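Long-range contact in SusD-like protein BACOVA_02651 (Bacteroides ovatus, PDB 5E75), which binds polysaccharide at the cell surface and probably captures xyloglucan before its transport into the periplasm for degradation: residues A[426-437]-A[487-495]. Sequence-based numbering, arbitrary orientation.
Sequences VTWFRYLPDKML and NIEAEDIFL
Phe429 lies flat against Ile493 in a CH-pi contact. Ile493 CG1 sits over the middle of the ring, 3.7 Å from its centroid and 9° off the normal. This is apolar packing in the helical SusD fold, where consecutive helices 421-431 and 433-441 meet the short turn at 490-493. Ile493 CG2 touches the same ring at Phe429 CD2, 3.7 Å away. Phe429 CZ reaches Ala490 CB at 3.9 Å. With CG anti to the backbone N (chi1 164°), the ring projects from helix 421-431 to this turn. With an alanine here the ring is gone, and a gap would probably open between Ile493 CG1 and Ala490.

Phe494 continues the contact. Its CE1 lies over the face of the Arg430 guanidinium, 3.4 Å from Arg430 CZ. The guanidinium and ring planes are 31° apart. Phe494 CZ meets Val426 CG1 at 3.5 Å. Arg430 NH2 is held by a salt bridge to Glu151.

At the other end, Leu437 packs its CD2 methyl against Ile493 CD1 and the backbone of Glu489. Phe440, about one turn on in helix 433-441, touches Ile488 and Ile493. Asn441 OD1 accepts a hydrogen bond from Ile488 N. The turn is also braced internally: Glu489 N donates to the anti lone pair of Asp492 OD2 at 2.9 Å.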
loop_
_atom_site.group_PDB
_atom_site.type_symbol
_atom_site.label_atom_id
_atom_site.label_comp_id
_atom_site.label_asym_id
_atom_site.label_seq_id
_atom_site.Cartn_x
_atom_site.Cartn_y
_atom_site.Cartn_z
ATOM N N VAL A 426 -0.639 -10.484 -5.117
ATOM C CA VAL A 426 0.441 -11.468 -5.183
ATOM C C VAL A 426 0.238 -12.558 -4.128
ATOM O O VAL A 426 0.415 -13.752 -4.418
ATOM C CB VAL A 426 1.835 -10.809 -5.044
ATOM C CG1 VAL A 426 2.923 -11.857 -5.016
ATOM C CG2 VAL A 426 2.054 -9.828 -6.196
ATOM N N THR A 427 -0.129 -12.157 -2.910
ATOM C CA THR A 427 -0.443 -13.129 -1.868
ATOM C C THR A 427 -1.532 -14.105 -2.330
ATOM O O THR A 427 -1.404 -15.316 -2.169
ATOM C CB THR A 427 -0.859 -12.440 -0.566
ATOM O OG1 THR A 427 0.271 -11.747 -0.038
ATOM C CG2 THR A 427 -1.337 -13.436 0.471
ATOM N N TRP A 428 -2.608 -13.579 -2.902
ATOM C CA TRP A 428 -3.672 -14.438 -3.400
ATOM C C TRP A 428 -3.187 -15.341 -4.543
ATOM O O TRP A 428 -3.596 -16.504 -4.619
ATOM C CB TRP A 428 -4.898 -13.605 -3.825
ATOM C CG TRP A 428 -5.645 -12.991 -2.688
ATOM C CD1 TRP A 428 -5.940 -13.562 -1.466
ATOM C CD2 TRP A 428 -6.226 -11.684 -2.657
ATOM N NE1 TRP A 428 -6.652 -12.678 -0.687
ATOM C CE2 TRP A 428 -6.834 -11.520 -1.395
ATOM C CE3 TRP A 428 -6.275 -10.626 -3.575
ATOM C CZ2 TRP A 428 -7.482 -10.342 -1.037
ATOM C CZ3 TRP A 428 -6.898 -9.460 -3.218
ATOM C CH2 TRP A 428 -7.494 -9.324 -1.955
ATOM N N PHE A 429 -2.314 -14.835 -5.418
ATOM C CA PHE A 429 -1.765 -15.630 -6.511
ATOM C C PHE A 429 -0.908 -16.783 -6.006
ATOM O O PHE A 429 -0.903 -17.875 -6.589
ATOM C CB PHE A 429 -0.971 -14.738 -7.475
ATOM C CG PHE A 429 -0.082 -15.506 -8.392
ATOM C CD1 PHE A 429 -0.604 -16.166 -9.490
ATOM C CD2 PHE A 429 1.266 -15.620 -8.128
ATOM C CE1 PHE A 429 0.217 -16.915 -10.309
ATOM C CE2 PHE A 429 2.083 -16.364 -8.950
ATOM C CZ PHE A 429 1.564 -17.017 -10.033
ATOM N N ARG A 430 -0.197 -16.559 -4.912
ATOM C CA ARG A 430 0.607 -17.623 -4.333
ATOM C C ARG A 430 -0.243 -18.713 -3.681
ATOM O O ARG A 430 0.235 -19.838 -3.485
ATOM C CB ARG A 430 1.618 -17.038 -3.332
ATOM C CG ARG A 430 2.964 -16.740 -3.943
ATOM C CD ARG A 430 3.809 -18.016 -4.006
ATOM N NE ARG A 430 5.149 -17.773 -4.502
ATOM C CZ ARG A 430 5.516 -17.834 -5.774
ATOM N NH1 ARG A 430 4.635 -18.140 -6.720
ATOM N NH2 ARG A 430 6.782 -17.605 -6.099
ATOM N N TYR A 431 -1.484 -18.369 -3.354
ATOM C CA TYR A 431 -2.460 -19.288 -2.757
ATOM C C TYR A 431 -3.309 -20.034 -3.801
ATOM O O TYR A 431 -3.381 -21.272 -3.787
ATOM C CB TYR A 431 -3.326 -18.453 -1.814
ATOM C CG TYR A 431 -4.628 -19.031 -1.294
ATOM C CD1 TYR A 431 -4.773 -20.376 -0.969
ATOM C CD2 TYR A 431 -5.698 -18.190 -1.058
ATOM C CE1 TYR A 431 -5.993 -20.862 -0.475
ATOM C CE2 TYR A 431 -6.901 -18.659 -0.569
ATOM C CZ TYR A 431 -7.036 -19.984 -0.270
ATOM O OH TYR A 431 -8.253 -20.397 0.222
ATOM N N LEU A 432 -3.937 -19.281 -4.705
ATOM C CA LEU A 432 -4.820 -19.821 -5.746
ATOM C C LEU A 432 -4.370 -19.267 -7.095
ATOM O O LEU A 432 -4.993 -18.373 -7.655
ATOM C CB LEU A 432 -6.271 -19.451 -5.442
ATOM C CG LEU A 432 -6.870 -20.037 -4.163
ATOM C CD1 LEU A 432 -8.252 -19.447 -3.892
ATOM C CD2 LEU A 432 -6.956 -21.563 -4.222
ATOM N N PRO A 433 -3.262 -19.790 -7.629
ATOM C CA PRO A 433 -2.704 -19.190 -8.846
ATOM C C PRO A 433 -3.617 -19.236 -10.063
ATOM O O PRO A 433 -3.694 -18.262 -10.797
ATOM C CB PRO A 433 -1.412 -19.988 -9.088
ATOM C CG PRO A 433 -1.533 -21.213 -8.215
ATOM C CD PRO A 433 -2.344 -20.785 -7.049
ATOM N N ASP A 434 -4.316 -20.338 -10.276
ATOM C CA ASP A 434 -5.162 -20.430 -11.448
ATOM C C ASP A 434 -6.316 -19.440 -11.345
ATOM O O ASP A 434 -6.629 -18.754 -12.318
ATOM C CB ASP A 434 -5.666 -21.865 -11.650
ATOM C CG ASP A 434 -4.547 -22.819 -12.009
ATOM O OD1 ASP A 434 -3.646 -22.418 -12.782
ATOM O OD2 ASP A 434 -4.556 -23.961 -11.509
ATOM N N LYS A 435 -6.950 -19.352 -10.183
ATOM C CA LYS A 435 -8.006 -18.365 -9.991
ATOM C C LYS A 435 -7.481 -16.957 -10.277
ATOM O O LYS A 435 -8.124 -16.159 -10.961
ATOM C CB LYS A 435 -8.538 -18.413 -8.558
ATOM C CG LYS A 435 -9.552 -17.317 -8.217
ATOM C CD LYS A 435 -9.866 -17.274 -6.726
ATOM C CE LYS A 435 -10.912 -16.218 -6.394
ATOM N NZ LYS A 435 -12.222 -16.554 -7.022
ATOM N N MET A 436 -6.342 -16.611 -9.698
ATOM C CA MET A 436 -5.871 -15.242 -9.844
ATOM C C MET A 436 -5.342 -14.900 -11.234
ATOM O O MET A 436 -5.489 -13.776 -11.675
ATOM C CB MET A 436 -4.830 -14.908 -8.773
ATOM C CG MET A 436 -5.388 -14.951 -7.358
ATOM S SD MET A 436 -6.945 -14.071 -7.110
ATOM C CE MET A 436 -6.493 -12.401 -7.540
ATOM N N LEU A 437 -4.742 -15.850 -11.946
ATOM C CA LEU A 437 -4.357 -15.578 -13.321
ATOM C C LEU A 437 -5.607 -15.299 -14.161
ATOM O O LEU A 437 -5.616 -14.399 -15.000
ATOM C CB LEU A 437 -3.558 -16.741 -13.905
ATOM C CG LEU A 437 -2.143 -16.897 -13.331
ATOM C CD1 LEU A 437 -1.525 -18.194 -13.851
ATOM C CD2 LEU A 437 -1.258 -15.705 -13.641
ATOM N N ASN A 487 -1.265 -12.333 -22.588
ATOM C CA ASN A 487 -1.836 -13.390 -21.758
ATOM C C ASN A 487 -0.981 -13.517 -20.496
ATOM O O ASN A 487 0.187 -13.908 -20.546
ATOM C CB ASN A 487 -1.885 -14.723 -22.518
ATOM C CG ASN A 487 -2.301 -15.876 -21.647
ATOM O OD1 ASN A 487 -3.319 -15.816 -20.978
ATOM N ND2 ASN A 487 -1.507 -16.937 -21.648
ATOM N N ILE A 488 -1.559 -13.148 -19.366
ATOM C CA ILE A 488 -0.813 -13.072 -18.112
ATOM C C ILE A 488 -0.678 -14.478 -17.564
ATOM O O ILE A 488 -1.675 -15.187 -17.377
ATOM C CB ILE A 488 -1.533 -12.150 -17.112
ATOM C CG1 ILE A 488 -1.717 -10.764 -17.741
ATOM C CG2 ILE A 488 -0.735 -12.035 -15.818
ATOM C CD1 ILE A 488 -2.786 -9.911 -17.080
ATOM N N GLU A 489 0.568 -14.866 -17.312
ATOM C CA GLU A 489 0.910 -16.200 -16.845
ATOM C C GLU A 489 1.680 -16.148 -15.530
ATOM O O GLU A 489 2.077 -15.075 -15.080
ATOM C CB GLU A 489 1.754 -16.897 -17.909
ATOM C CG GLU A 489 1.002 -17.162 -19.210
ATOM C CD GLU A 489 1.865 -17.879 -20.219
ATOM O OE1 GLU A 489 2.911 -17.323 -20.584
ATOM O OE2 GLU A 489 1.502 -19.007 -20.632
ATOM N N ALA A 490 1.915 -17.310 -14.933
ATOM C CA ALA A 490 2.595 -17.374 -13.645
ATOM C C ALA A 490 3.943 -16.655 -13.673
ATOM O O ALA A 490 4.289 -15.938 -12.726
ATOM C CB ALA A 490 2.784 -18.823 -13.225
ATOM N N GLU A 491 4.700 -16.827 -14.754
ATOM C CA GLU A 491 6.030 -16.239 -14.856
ATOM C C GLU A 491 6.006 -14.707 -14.885
ATOM O O GLU A 491 7.025 -14.068 -14.636
ATOM C CB GLU A 491 6.766 -16.748 -16.107
ATOM C CG GLU A 491 7.145 -18.233 -16.103
ATOM C CD GLU A 491 5.953 -19.196 -16.135
ATOM O OE1 GLU A 491 4.886 -18.890 -16.746
ATOM O OE2 GLU A 491 6.096 -20.285 -15.533
ATOM N N ASP A 492 4.848 -14.115 -15.160
ATOM C CA ASP A 492 4.730 -12.663 -15.238
ATOM C C ASP A 492 4.554 -11.965 -13.896
ATOM O O ASP A 492 4.768 -10.755 -13.794
ATOM C CB ASP A 492 3.547 -12.268 -16.131
ATOM C CG ASP A 492 3.748 -12.667 -17.579
ATOM O OD1 ASP A 492 4.673 -12.127 -18.214
ATOM O OD2 ASP A 492 2.970 -13.511 -18.093
ATOM N N ILE A 493 4.170 -12.709 -12.876
ATOM C CA ILE A 493 3.665 -12.069 -11.665
ATOM C C ILE A 493 4.761 -11.402 -10.841
ATOM O O ILE A 493 4.650 -10.211 -10.533
ATOM C CB ILE A 493 2.841 -13.046 -10.807
ATOM C CG1 ILE A 493 1.694 -13.650 -11.626
ATOM C CG2 ILE A 493 2.287 -12.352 -9.561
ATOM C CD1 ILE A 493 0.809 -12.644 -12.357
ATOM N N PHE A 494 5.798 -12.153 -10.489
ATOM C CA PHE A 494 6.928 -11.591 -9.766
ATOM C C PHE A 494 7.821 -10.838 -10.741
ATOM O O PHE A 494 8.044 -11.275 -11.875
ATOM C CB PHE A 494 7.664 -12.696 -9.016
ATOM C CG PHE A 494 6.900 -13.214 -7.822
ATOM C CD1 PHE A 494 5.899 -14.168 -7.941
ATOM C CD2 PHE A 494 7.171 -12.701 -6.571
ATOM C CE1 PHE A 494 5.214 -14.606 -6.820
ATOM C CE2 PHE A 494 6.516 -13.133 -5.466
ATOM C CZ PHE A 494 5.516 -14.084 -5.583
ATOM N N LEU A 495 8.304 -9.680 -10.309
ATOM C CA LEU A 495 9.105 -8.800 -11.149
ATOM C C LEU A 495 10.567 -9.239 -11.206
ATOM O O LEU A 495 11.046 -9.916 -10.319
ATOM C CB LEU A 495 8.985 -7.371 -10.622
ATOM C CG LEU A 495 7.619 -6.758 -10.981
ATOM C CD1 LEU A 495 7.185 -5.605 -10.078
ATOM C CD2 LEU A 495 7.619 -6.314 -12.432
#